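PDB 4Y9J: protein ACDH-11, isoform b from Caenorhabditis elegans, which belongs to the acyl-CoA dehydrogenase family of flavoproteins and binds flavin-adenine dinucleotide, as a four-chain assembly. Local coordinates for residues G21-N26 and S338-V343; D30-D35 and Y326-I331; T169-R174 and K182-G187; Y215-Y220 and S253-K258. All blocks are in the same frame, centred on the assembly; numbering follows the deposited sequence.

Contact 1. Residues G21-N26 and S338-V343. With FAD (flavin-adenine dinucleotide), chain C.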
# COMPACT_ATOMS: atom_id res chain seq x y z
N GLY B 21 1.88 -15.03 24.16
CA GLY B 21 2.35 -15.76 23.05
C GLY B 21 3.51 -16.68 23.32
O GLY B 21 4.03 -16.73 24.42
N PRO B 22 3.92 -17.45 22.31
CA PRO B 22 5.03 -18.37 22.54
C PRO B 22 6.36 -17.65 22.64
O PRO B 22 6.53 -16.57 22.03
CB PRO B 22 5.01 -19.23 21.27
CG PRO B 22 4.41 -18.36 20.25
CD PRO B 22 3.33 -17.62 20.98
N THR B 23 7.29 -18.27 23.33
CA THR B 23 8.65 -17.78 23.49
C THR B 23 9.63 -18.64 22.68
O THR B 23 9.57 -19.86 22.77
CB THR B 23 9.09 -17.87 24.95
OG1 THR B 23 8.19 -17.11 25.76
CG2 THR B 23 10.55 -17.35 25.20
N LEU B 24 10.53 -17.98 21.94
CA LEU B 24 11.60 -18.64 21.22
C LEU B 24 12.77 -18.74 22.14
O LEU B 24 13.40 -17.70 22.62
CB LEU B 24 11.99 -17.88 19.95
CG LEU B 24 13.15 -18.49 19.18
CD1 LEU B 24 12.73 -19.85 18.68
CD2 LEU B 24 13.63 -17.59 18.04
N HIS B 25 13.10 -19.97 22.43
CA HIS B 25 14.25 -20.21 23.29
C HIS B 25 15.50 -20.44 22.44
O HIS B 25 15.38 -20.72 21.27
CB HIS B 25 13.98 -21.45 24.15
CG HIS B 25 12.74 -21.37 24.97
ND1 HIS B 25 12.65 -20.56 26.09
CD2 HIS B 25 11.56 -22.02 24.88
CE1 HIS B 25 11.44 -20.72 26.64
NE2 HIS B 25 10.77 -21.58 25.91
N ASN B 26 16.69 -20.30 23.05
CA ASN B 26 17.97 -20.56 22.36
C ASN B 26 17.84 -21.88 21.61
O ASN B 26 17.66 -22.92 22.27
CB ASN B 26 19.09 -20.67 23.40
CG ASN B 26 20.47 -20.93 22.77
OD1 ASN B 26 20.62 -21.83 21.95
ND2 ASN B 26 21.45 -20.17 23.15
N SER B 338 2.02 -24.55 24.59
CA SER B 338 1.24 -25.53 25.34
C SER B 338 1.34 -25.40 26.85
O SER B 338 0.44 -25.84 27.56
CB SER B 338 1.55 -26.95 24.89
OG SER B 338 2.74 -27.45 25.44
N THR B 339 2.45 -24.83 27.35
CA THR B 339 2.62 -24.63 28.77
C THR B 339 1.92 -23.37 29.28
O THR B 339 1.90 -23.10 30.43
CB THR B 339 4.11 -24.53 29.20
OG1 THR B 339 4.70 -23.34 28.65
CG2 THR B 339 4.89 -25.76 28.75
N LYS B 340 1.41 -22.55 28.37
CA LYS B 340 0.86 -21.23 28.68
C LYS B 340 -0.64 -21.08 28.34
O LYS B 340 -1.29 -20.18 28.84
CB LYS B 340 1.55 -20.18 27.77
CG LYS B 340 2.87 -19.64 28.24
CD LYS B 340 3.30 -18.64 27.19
CE LYS B 340 4.44 -19.18 26.39
NZ LYS B 340 5.70 -18.95 27.14
N ARG B 341 -1.17 -21.91 27.45
CA ARG B 341 -2.54 -21.74 26.95
C ARG B 341 -3.44 -22.69 27.71
O ARG B 341 -3.26 -23.87 27.59
CB ARG B 341 -2.62 -22.04 25.45
CG ARG B 341 -3.98 -21.79 24.80
CD ARG B 341 -4.59 -20.40 25.07
NE ARG B 341 -5.88 -20.22 24.34
CZ ARG B 341 -6.67 -19.11 24.36
NH1 ARG B 341 -6.35 -18.00 25.02
NH2 ARG B 341 -7.83 -19.11 23.66
N VAL B 342 -4.39 -22.14 28.47
CA VAL B 342 -5.39 -22.93 29.22
C VAL B 342 -6.57 -23.22 28.34
O VAL B 342 -7.15 -22.29 27.72
CB VAL B 342 -5.89 -22.20 30.46
CG1 VAL B 342 -6.90 -23.08 31.21
CG2 VAL B 342 -4.71 -21.83 31.36
N VAL B 343 -6.90 -24.49 28.27
CA VAL B 343 -8.08 -24.96 27.58
C VAL B 343 -8.76 -26.04 28.46
O VAL B 343 -8.15 -27.03 28.88
CB VAL B 343 -7.78 -25.50 26.17
CG1 VAL B 343 -7.12 -24.42 25.30
CG2 VAL B 343 -6.98 -26.81 26.27
PA FAD C . -7.55 -22.57 21.35
O1A FAD C . -8.70 -23.42 21.98
O2A FAD C . -6.79 -21.62 22.29
O5B FAD C . -6.33 -23.50 20.77
C5B FAD C . -6.63 -24.59 19.92
C4B FAD C . -5.62 -25.65 20.26
O4B FAD C . -6.00 -26.07 21.59
C3B FAD C . -5.78 -26.81 19.28
O3B FAD C . -4.59 -27.63 19.17
C2B FAD C . -6.92 -27.59 19.94
O2B FAD C . -6.88 -28.97 19.63
C1B FAD C . -6.47 -27.44 21.39
N9A FAD C . -7.54 -27.83 22.32
C8A FAD C . -8.58 -27.02 22.72
N7A FAD C . -9.36 -27.74 23.62
C5A FAD C . -8.78 -29.00 23.78
C6A FAD C . -9.06 -30.23 24.55
N6A FAD C . -10.15 -30.18 25.34
N1A FAD C . -8.23 -31.29 24.45
C2A FAD C . -7.14 -31.32 23.66
N3A FAD C . -6.83 -30.23 22.92
C4A FAD C . -7.59 -29.08 22.92
N1 FAD C . -15.24 -17.39 16.09
C2 FAD C . -16.48 -16.88 16.23
O2 FAD C . -17.10 -17.15 17.24
N3 FAD C . -17.05 -16.16 15.27
C4 FAD C . -16.44 -15.81 14.15
O4 FAD C . -16.94 -15.08 13.28
C4X FAD C . -15.05 -16.31 13.92
N5 FAD C . -14.29 -15.97 12.84
C5X FAD C . -13.05 -16.51 12.64
C6 FAD C . -12.27 -16.20 11.52
C7 FAD C . -10.98 -16.77 11.38
C7M FAD C . -10.18 -16.49 10.16
C8 FAD C . -10.46 -17.66 12.42
C8M FAD C . -9.07 -18.28 12.29
C9 FAD C . -11.21 -17.96 13.54
C9A FAD C . -12.48 -17.41 13.70
N10 FAD C . -13.22 -17.65 14.82
C10 FAD C . -14.51 -17.14 14.99
C1' FAD C . -12.61 -18.43 15.89
C2' FAD C . -12.52 -19.93 15.81
O2' FAD C . -13.83 -20.55 15.96
C3' FAD C . -11.48 -20.27 16.88
O3' FAD C . -10.16 -19.94 16.43
C4' FAD C . -11.50 -21.76 17.06
O4' FAD C . -12.78 -22.07 17.68
C5' FAD C . -10.27 -22.18 17.88
O5' FAD C . -10.37 -21.56 19.17
P FAD C . -9.11 -20.66 19.73
O1P FAD C . -8.68 -19.71 18.64
O2P FAD C . -9.57 -20.07 21.07
O3P FAD C . -8.00 -21.82 19.94
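Lys340 and Gly21 meet because the lysine sets CG anti to its carbonyl carbon (chi1 -84°) and then bends at chi3 and chi4, which lays the end of the chain along the backbone of 21-26. Its CE comes to 3.2 Å from Gly21 O and also touches Pro22 CA, at 4.0 Å. Beyond it NZ stops 3.4 Å from Thr23 OG1, the two side chains crossing at about a right angle. The main partner of that ammonium is Asp336, with which it forms a salt bridge; the same carboxylate accepts from Thr23 N and His25 NE2, so one acid ties both segments together. One residue on, Arg341 turns to the flavin-adenine dinucleotide. With CG anti to the backbone N (chi1 -176°) and a bend at chi2, its guanidinium presents an edge to O2A of the pyrophosphate. NE donates to FAD O2A at 2.6 Å, while NH2 adds weak bonds to FAD O2A and FAD O2P. Val343 packs against the adenine, its CG2 3.7 Å from FAD N7A. Backbone Lys193 O of the second subunit accepts from Arg341 NH1, and that subunit also binds this cofactor: an FAD site shared between subunits, as in acyl-CoA dehydrogenases.

Contact 2. Residues D30-D35 and Y326-I331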
# COMPACT_ATOMS: atom_id res chain seq x y z
N ASP B 30 17.77 -25.63 23.27
CA ASP B 30 16.41 -26.08 23.40
C ASP B 30 16.16 -27.23 22.47
O ASP B 30 15.10 -27.89 22.62
CB ASP B 30 15.46 -24.91 23.06
CG ASP B 30 13.98 -25.17 23.48
OD1 ASP B 30 13.68 -25.25 24.72
OD2 ASP B 30 13.13 -25.27 22.57
N ASP B 31 17.06 -27.48 21.50
CA ASP B 31 16.77 -28.54 20.52
C ASP B 31 16.83 -29.92 21.24
O ASP B 31 17.80 -30.20 21.94
CB ASP B 31 17.74 -28.55 19.32
CG ASP B 31 17.25 -29.43 18.14
OD1 ASP B 31 17.54 -30.65 18.11
OD2 ASP B 31 16.61 -28.88 17.21
N PRO B 32 15.81 -30.77 21.00
CA PRO B 32 15.76 -32.13 21.53
C PRO B 32 16.96 -33.00 21.21
O PRO B 32 17.40 -33.73 22.08
CB PRO B 32 14.52 -32.70 20.85
CG PRO B 32 13.60 -31.53 20.76
CD PRO B 32 14.52 -30.41 20.38
N ILE B 33 17.48 -32.97 20.00
CA ILE B 33 18.54 -33.90 19.62
C ILE B 33 19.81 -33.38 19.00
O ILE B 33 20.75 -34.14 18.86
CB ILE B 33 18.10 -34.98 18.63
CG1 ILE B 33 17.61 -34.39 17.34
CG2 ILE B 33 17.12 -35.98 19.22
CD1 ILE B 33 17.65 -35.45 16.26
N LEU B 34 19.86 -32.11 18.60
CA LEU B 34 21.06 -31.54 17.99
C LEU B 34 22.37 -31.72 18.77
O LEU B 34 23.37 -32.15 18.21
CB LEU B 34 20.85 -30.04 17.76
CG LEU B 34 21.97 -29.39 16.98
CD1 LEU B 34 22.29 -30.16 15.72
CD2 LEU B 34 21.51 -27.97 16.71
N ASP B 35 22.37 -31.32 20.04
CA ASP B 35 23.57 -31.42 20.83
C ASP B 35 23.97 -32.91 21.03
O ASP B 35 25.15 -33.24 20.91
CB ASP B 35 23.38 -30.72 22.18
CG ASP B 35 24.64 -30.78 23.09
OD1 ASP B 35 25.64 -30.06 22.81
OD2 ASP B 35 24.61 -31.52 24.10
N TYR B 326 11.98 -25.30 9.73
CA TYR B 326 10.56 -24.92 9.90
C TYR B 326 9.79 -25.93 10.76
O TYR B 326 8.98 -25.53 11.62
CB TYR B 326 9.87 -24.75 8.55
CG TYR B 326 10.43 -23.59 7.75
CD1 TYR B 326 10.49 -22.34 8.29
CD2 TYR B 326 10.89 -23.75 6.45
CE1 TYR B 326 11.00 -21.27 7.57
CE2 TYR B 326 11.38 -22.68 5.72
CZ TYR B 326 11.44 -21.45 6.30
OH TYR B 326 11.99 -20.34 5.69
N MET B 327 10.07 -27.21 10.54
CA MET B 327 9.47 -28.28 11.34
C MET B 327 9.86 -28.15 12.82
O MET B 327 9.01 -28.10 13.72
CB MET B 327 9.84 -29.63 10.78
CG MET B 327 9.30 -29.88 9.38
SD MET B 327 10.13 -31.17 8.36
CE MET B 327 9.89 -32.50 9.41
N ARG B 328 11.14 -28.02 13.08
CA ARG B 328 11.61 -27.84 14.46
C ARG B 328 11.09 -26.54 15.05
O ARG B 328 10.70 -26.51 16.24
CB ARG B 328 13.12 -27.88 14.51
CG ARG B 328 13.77 -27.44 15.85
CD ARG B 328 13.36 -28.26 17.04
NE ARG B 328 13.69 -29.68 16.82
CZ ARG B 328 12.96 -30.72 17.15
NH1 ARG B 328 11.77 -30.56 17.74
NH2 ARG B 328 13.42 -31.97 16.90
N ARG B 329 11.10 -25.46 14.29
CA ARG B 329 10.65 -24.18 14.83
C ARG B 329 9.16 -24.24 15.32
O ARG B 329 8.84 -23.84 16.42
CB ARG B 329 10.88 -23.02 13.83
CG ARG B 329 10.36 -21.67 14.28
CD ARG B 329 11.02 -21.23 15.58
NE ARG B 329 12.48 -21.01 15.44
CZ ARG B 329 13.05 -19.87 15.05
NH1 ARG B 329 12.30 -18.84 14.65
NH2 ARG B 329 14.37 -19.77 14.99
N ILE B 330 8.29 -24.78 14.49
CA ILE B 330 6.89 -24.86 14.84
C ILE B 330 6.69 -25.74 16.04
O ILE B 330 5.92 -25.40 16.90
CB ILE B 330 5.98 -25.14 13.63
CG1 ILE B 330 4.53 -24.73 13.95
CG2 ILE B 330 5.99 -26.61 13.29
CD1 ILE B 330 4.37 -23.24 14.17
N ILE B 331 7.43 -26.83 16.17
CA ILE B 331 7.28 -27.70 17.28
C ILE B 331 7.82 -27.00 18.55
O ILE B 331 7.24 -27.10 19.61
CB ILE B 331 8.04 -29.04 17.04
CG1 ILE B 331 7.43 -29.85 15.89
CG2 ILE B 331 8.13 -29.88 18.32
CD1 ILE B 331 8.29 -31.08 15.57
O HOH W 1 16.07 -31.51 15.62
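Asp31 and Pro32 both close on the end of Arg328. Asp31 OD2 forms a salt bridge with Arg328 NE at 3.1 Å, but its hydrogen bond is weak, bent to 120°, and the carboxylate and guanidinium planes stand 86° apart. Pro32 brings its CD-CG edge down on the arginine: CD sits over the centre of one guanidinium face, 3.6 Å from Arg328 CZ. A water in the guanidinium plane completes this shell, accepting from Arg328 NH2 and donating to Asp31 OD1, each at 3.0 Å. The backbone N-H groups that follow hold the acid. Ile33 N donates to Asp31 OD1 at 3.0 Å, an Asx turn; Leu34 N, from the opposite face of the carboxylate, reaches Asp31 OD1 at 2.8 Å, extending it to an Asx motif. On the arginine side, bends at chi2 and chi3 fold the chain toward Asp31, and NH1 has its strongest partner in Glu362, so two acids probably balance the buried charge. Phe133 of helix 121-135 packs on both Asp31 and Arg328, while Asn590 of the second subunit donates to Asp31 O. The turn leading into helix 34-41 is thus fastened to helix 304-338, beside helices 121-135 and 352-383.

Contact 3. Residues T169-R174 and K182-G187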
# COMPACT_ATOMS: atom_id res chain seq x y z
N THR B 169 38.20 -17.10 -9.26
CA THR B 169 39.11 -17.04 -8.11
C THR B 169 38.68 -15.91 -7.14
O THR B 169 38.55 -16.12 -5.93
CB THR B 169 40.57 -16.92 -8.57
OG1 THR B 169 40.95 -18.06 -9.38
CG2 THR B 169 41.50 -16.74 -7.40
N GLU B 170 38.44 -14.73 -7.69
CA GLU B 170 37.91 -13.61 -6.89
C GLU B 170 36.58 -13.97 -6.24
O GLU B 170 36.38 -13.73 -5.05
CB GLU B 170 37.76 -12.33 -7.69
CG GLU B 170 37.02 -11.25 -6.86
CD GLU B 170 36.89 -9.92 -7.56
OE1 GLU B 170 36.72 -9.89 -8.81
OE2 GLU B 170 36.97 -8.91 -6.82
N ALA B 171 35.70 -14.61 -7.01
CA ALA B 171 34.41 -15.04 -6.50
C ALA B 171 34.58 -16.00 -5.34
O ALA B 171 34.02 -15.83 -4.28
CB ALA B 171 33.55 -15.65 -7.61
N VAL B 172 35.40 -17.01 -5.51
CA VAL B 172 35.59 -17.95 -4.43
C VAL B 172 36.05 -17.24 -3.12
O VAL B 172 35.49 -17.56 -2.04
CB VAL B 172 36.56 -19.07 -4.84
CG1 VAL B 172 37.07 -19.84 -3.64
CG2 VAL B 172 35.84 -20.00 -5.79
N ASP B 173 37.03 -16.37 -3.22
CA ASP B 173 37.59 -15.67 -2.05
C ASP B 173 36.53 -14.80 -1.37
O ASP B 173 36.39 -14.84 -0.18
CB ASP B 173 38.80 -14.80 -2.42
CG ASP B 173 40.06 -15.63 -2.70
OD1 ASP B 173 40.12 -16.77 -2.22
OD2 ASP B 173 41.00 -15.13 -3.37
N ARG B 174 35.73 -14.10 -2.15
CA ARG B 174 34.66 -13.24 -1.61
C ARG B 174 33.45 -13.96 -1.12
O ARG B 174 32.94 -13.59 -0.10
CB ARG B 174 34.28 -12.22 -2.64
CG ARG B 174 35.55 -11.40 -2.87
CD ARG B 174 35.35 -10.22 -3.75
NE ARG B 174 34.74 -9.15 -3.00
CZ ARG B 174 34.82 -7.86 -3.30
NH1 ARG B 174 35.50 -7.47 -4.37
NH2 ARG B 174 34.16 -6.98 -2.58
N LYS B 182 33.42 -7.16 2.47
CA LYS B 182 34.02 -7.72 1.25
C LYS B 182 33.18 -8.89 0.73
O LYS B 182 33.32 -9.29 -0.42
CB LYS B 182 35.38 -8.33 1.54
CG LYS B 182 36.51 -7.38 1.88
CD LYS B 182 37.85 -8.02 1.57
CE LYS B 182 38.72 -8.15 2.81
NZ LYS B 182 40.10 -7.55 2.63
N ALA B 183 32.42 -9.53 1.59
CA ALA B 183 31.80 -10.79 1.22
C ALA B 183 30.84 -10.64 0.07
O ALA B 183 30.10 -9.70 0.01
CB ALA B 183 31.09 -11.46 2.40
N TRP B 184 30.77 -11.66 -0.76
CA TRP B 184 29.81 -11.72 -1.85
C TRP B 184 28.79 -12.85 -1.64
O TRP B 184 29.01 -13.81 -0.87
CB TRP B 184 30.51 -11.99 -3.18
CG TRP B 184 31.16 -10.83 -3.86
CD1 TRP B 184 31.14 -9.50 -3.47
CD2 TRP B 184 31.89 -10.85 -5.09
NE1 TRP B 184 31.77 -8.74 -4.36
CE2 TRP B 184 32.28 -9.52 -5.36
CE3 TRP B 184 32.27 -11.84 -5.97
CZ2 TRP B 184 33.06 -9.17 -6.47
CZ3 TRP B 184 33.04 -11.47 -7.10
CH2 TRP B 184 33.41 -10.17 -7.32
N THR B 185 27.71 -12.77 -2.42
CA THR B 185 26.75 -13.85 -2.55
C THR B 185 26.54 -14.14 -4.03
O THR B 185 26.92 -13.33 -4.87
CB THR B 185 25.39 -13.53 -1.91
OG1 THR B 185 24.82 -12.33 -2.46
CG2 THR B 185 25.52 -13.47 -0.42
N SER B 186 26.00 -15.32 -4.33
CA SER B 186 25.74 -15.74 -5.69
C SER B 186 24.28 -16.05 -5.91
O SER B 186 23.60 -16.52 -4.99
CB SER B 186 26.56 -16.96 -6.07
OG SER B 186 26.37 -17.39 -7.44
N GLY B 187 23.86 -15.91 -7.16
CA GLY B 187 22.60 -16.51 -7.62
C GLY B 187 22.83 -17.65 -8.59
O GLY B 187 23.97 -18.03 -8.83
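Trp184 and Arg174 carry most of this contact by stacking. The guanidinium lies nearly parallel to the indole, the planes 15° apart, with Trp184 NE1 over one guanidinium face toward its rim. Two donors meet there, so the approach is packing and not a hydrogen bond. Earlier in the arginine chain, Arg174 CD sits over the six-membered ring, 3.7 Å from its centroid, in a CH-pi contact. At the far end of the indole, Trp184 CH2 touches Glu170 CD at 3.5 Å, and Ala171 packs by CZ3. Two hydrogen bonds run along the edge of the same guanidinium. Bent at chi3 (78°), Arg174 turns NE and NH2 side-on to a single acceptor, Lys182 O, at 2.9 and 3.3 Å; both bonds lie close to the guanidinium plane. Separately, backbone to backbone, Trp184 N donates to Arg174 O at 3.0 Å, and Ala183 CA adds a CA-H...O contact to that oxygen. A salt bridge closes the set: Arg174 NH1 reaches Glu170 OE2, one helical turn back, at 3.2 Å. With its edge held by a carbonyl and a carboxylate, the guanidinium is fixed in rotation and kept flat on the indole; the glutamate probably steadies its charge, and the end of helix 166-175 is clamped to the chain entering strand 186-189.

Contact 4. Residues Y215-Y220 and S253-K258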
# COMPACT_ATOMS: atom_id res chain seq x y z
N TYR B 215 31.56 -14.27 -23.41
CA TYR B 215 30.39 -14.29 -24.25
C TYR B 215 29.39 -13.18 -23.78
O TYR B 215 29.43 -12.68 -22.62
CB TYR B 215 29.65 -15.65 -24.16
CG TYR B 215 30.42 -16.80 -24.76
CD1 TYR B 215 31.58 -17.29 -24.11
CD2 TYR B 215 30.06 -17.35 -26.00
CE1 TYR B 215 32.34 -18.30 -24.69
CE2 TYR B 215 30.82 -18.33 -26.58
CZ TYR B 215 31.96 -18.80 -25.94
OH TYR B 215 32.69 -19.81 -26.53
N ARG B 216 28.47 -12.86 -24.69
CA ARG B 216 27.31 -11.95 -24.50
C ARG B 216 26.13 -12.88 -24.39
O ARG B 216 25.93 -13.66 -25.32
CB ARG B 216 27.08 -11.18 -25.82
CG ARG B 216 27.62 -9.81 -25.96
CD ARG B 216 26.93 -9.11 -27.14
NE ARG B 216 27.30 -9.57 -28.49
CZ ARG B 216 26.48 -10.00 -29.46
NH1 ARG B 216 25.17 -10.15 -29.33
NH2 ARG B 216 26.99 -10.30 -30.63
N LEU B 217 25.34 -12.78 -23.33
CA LEU B 217 24.15 -13.61 -23.17
C LEU B 217 22.86 -12.86 -23.55
O LEU B 217 22.66 -11.69 -23.17
CB LEU B 217 24.00 -14.14 -21.73
CG LEU B 217 25.18 -14.90 -21.14
CD1 LEU B 217 24.90 -15.43 -19.75
CD2 LEU B 217 25.69 -16.01 -22.10
N HIS B 218 21.96 -13.62 -24.18
CA HIS B 218 20.67 -13.15 -24.66
C HIS B 218 19.62 -14.19 -24.30
O HIS B 218 19.65 -15.34 -24.82
CB HIS B 218 20.72 -12.90 -26.18
CG HIS B 218 21.58 -11.74 -26.56
ND1 HIS B 218 22.93 -11.86 -26.84
CD2 HIS B 218 21.28 -10.44 -26.74
CE1 HIS B 218 23.43 -10.68 -27.12
NE2 HIS B 218 22.45 -9.80 -27.07
N GLY B 219 18.74 -13.83 -23.41
CA GLY B 219 17.72 -14.77 -22.91
C GLY B 219 16.81 -14.17 -21.90
O GLY B 219 16.97 -12.95 -21.54
N TYR B 220 15.88 -14.98 -21.38
CA TYR B 220 14.94 -14.55 -20.40
C TYR B 220 14.98 -15.50 -19.20
O TYR B 220 14.68 -16.69 -19.38
CB TYR B 220 13.53 -14.49 -20.99
CG TYR B 220 12.55 -13.70 -20.15
CD1 TYR B 220 11.95 -14.20 -18.99
CD2 TYR B 220 12.14 -12.46 -20.58
CE1 TYR B 220 11.03 -13.44 -18.27
CE2 TYR B 220 11.28 -11.69 -19.84
CZ TYR B 220 10.69 -12.17 -18.72
OH TYR B 220 9.84 -11.33 -18.03
N SER B 253 25.93 -24.89 -22.00
CA SER B 253 27.17 -24.66 -21.31
C SER B 253 26.94 -23.78 -20.07
O SER B 253 25.93 -23.06 -19.96
CB SER B 253 28.18 -24.04 -22.27
OG SER B 253 28.40 -24.85 -23.46
N LEU B 254 27.89 -23.84 -19.14
CA LEU B 254 27.80 -23.10 -17.89
C LEU B 254 28.60 -21.80 -17.97
O LEU B 254 29.65 -21.78 -18.57
CB LEU B 254 28.38 -23.96 -16.75
CG LEU B 254 28.31 -23.38 -15.34
CD1 LEU B 254 26.88 -23.15 -14.89
CD2 LEU B 254 29.04 -24.29 -14.38
N PHE B 255 28.08 -20.76 -17.31
CA PHE B 255 28.65 -19.42 -17.32
C PHE B 255 28.63 -18.82 -15.95
O PHE B 255 27.71 -19.04 -15.15
CB PHE B 255 27.90 -18.46 -18.28
CG PHE B 255 27.98 -18.86 -19.71
CD1 PHE B 255 27.13 -19.82 -20.21
CD2 PHE B 255 28.92 -18.32 -20.54
CE1 PHE B 255 27.21 -20.23 -21.52
CE2 PHE B 255 29.01 -18.71 -21.89
CZ PHE B 255 28.14 -19.67 -22.37
N LEU B 256 29.61 -17.98 -15.74
CA LEU B 256 29.75 -17.21 -14.51
C LEU B 256 29.75 -15.76 -14.91
O LEU B 256 30.50 -15.40 -15.82
CB LEU B 256 31.08 -17.51 -13.78
CG LEU B 256 31.36 -16.71 -12.50
CD1 LEU B 256 30.41 -17.05 -11.37
CD2 LEU B 256 32.83 -16.92 -12.06
N LEU B 257 28.93 -14.95 -14.23
CA LEU B 257 28.90 -13.51 -14.47
C LEU B 257 28.75 -12.65 -13.25
O LEU B 257 28.24 -13.12 -12.21
CB LEU B 257 27.83 -13.10 -15.47
CG LEU B 257 26.35 -13.15 -15.09
CD1 LEU B 257 25.53 -12.21 -15.94
CD2 LEU B 257 25.79 -14.49 -15.24
N LYS B 258 29.21 -11.40 -13.39
CA LYS B 258 28.97 -10.36 -12.41
C LYS B 258 27.62 -9.70 -12.74
O LYS B 258 27.39 -9.39 -13.90
CB LYS B 258 30.05 -9.29 -12.39
CG LYS B 258 31.24 -9.64 -11.53
CD LYS B 258 32.22 -8.53 -11.53
CE LYS B 258 31.84 -7.39 -10.57
NZ LYS B 258 31.64 -7.82 -9.18
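Phe255 points its ring edge at the face of Tyr215. The rings form an offset edge-to-face pair, centroids 5.5 Å apart and planes at 75°, in which a single corner of the phenylalanine does the touching: Phe255 CE2 lies 3.7 Å from Tyr215 CD1 and just as close to CG. In both residues CB points toward the other strand, and similar first torsions, with CG anti to the carbonyl carbon (chi1 -68° in Tyr215, -64° in Phe255), carry the rings into the space between the strands, where the two side chains cross at about a right angle. Leu217 comes from the same strand as Tyr215 but meets a different surface. Extended at chi2, it sends its CD2 methyl over the centre of the Phe255 ring, 4.2 Å from the centroid and almost on the ring normal, a CH-pi contact. These are strands of the beta-sheet middle domain of the acyl-CoA dehydrogenase fold, and 214-225 and 252-258 are not partners in the sheet: each pairs antiparallel with 285-298, and the nearest CA atoms, those of Tyr215 and Phe255, are 8.8 Å apart. The side chains bridge that separation within a buried apolar layer. Ala207 of strand 206-209 packs on both Leu217 and Phe255, and from strand 231-238 Ile238 meets Tyr215, Thr234 meets Leu217 and Ala236 meets Phe255.

How the contacts relate
Contacts 1 and 2 lie side by side, centres 15 Å apart, and both fasten the N-terminal region to helix 304-338 or the chain just beyond it; Leu24 packs on Arg329 where they meet, and both touch the second subunit. Contacts 3 and 4 form a second pair, 18 Å apart between centres, in series along the chain and reaching the same mixed sheet. Trp184 and Lys258 join them. Contacts 1 and 4 are 50 Å apart between centres, on opposite sides of the chain's centre. Along the chain contact 2 is nested in contact 1, and contacts 3 and 4 lie inside both, so the outer two bring the N-terminal region onto the acyl-CoA dehydrogenase C-terminal domain, while the middle domain, with contact 4, lies between them in sequence.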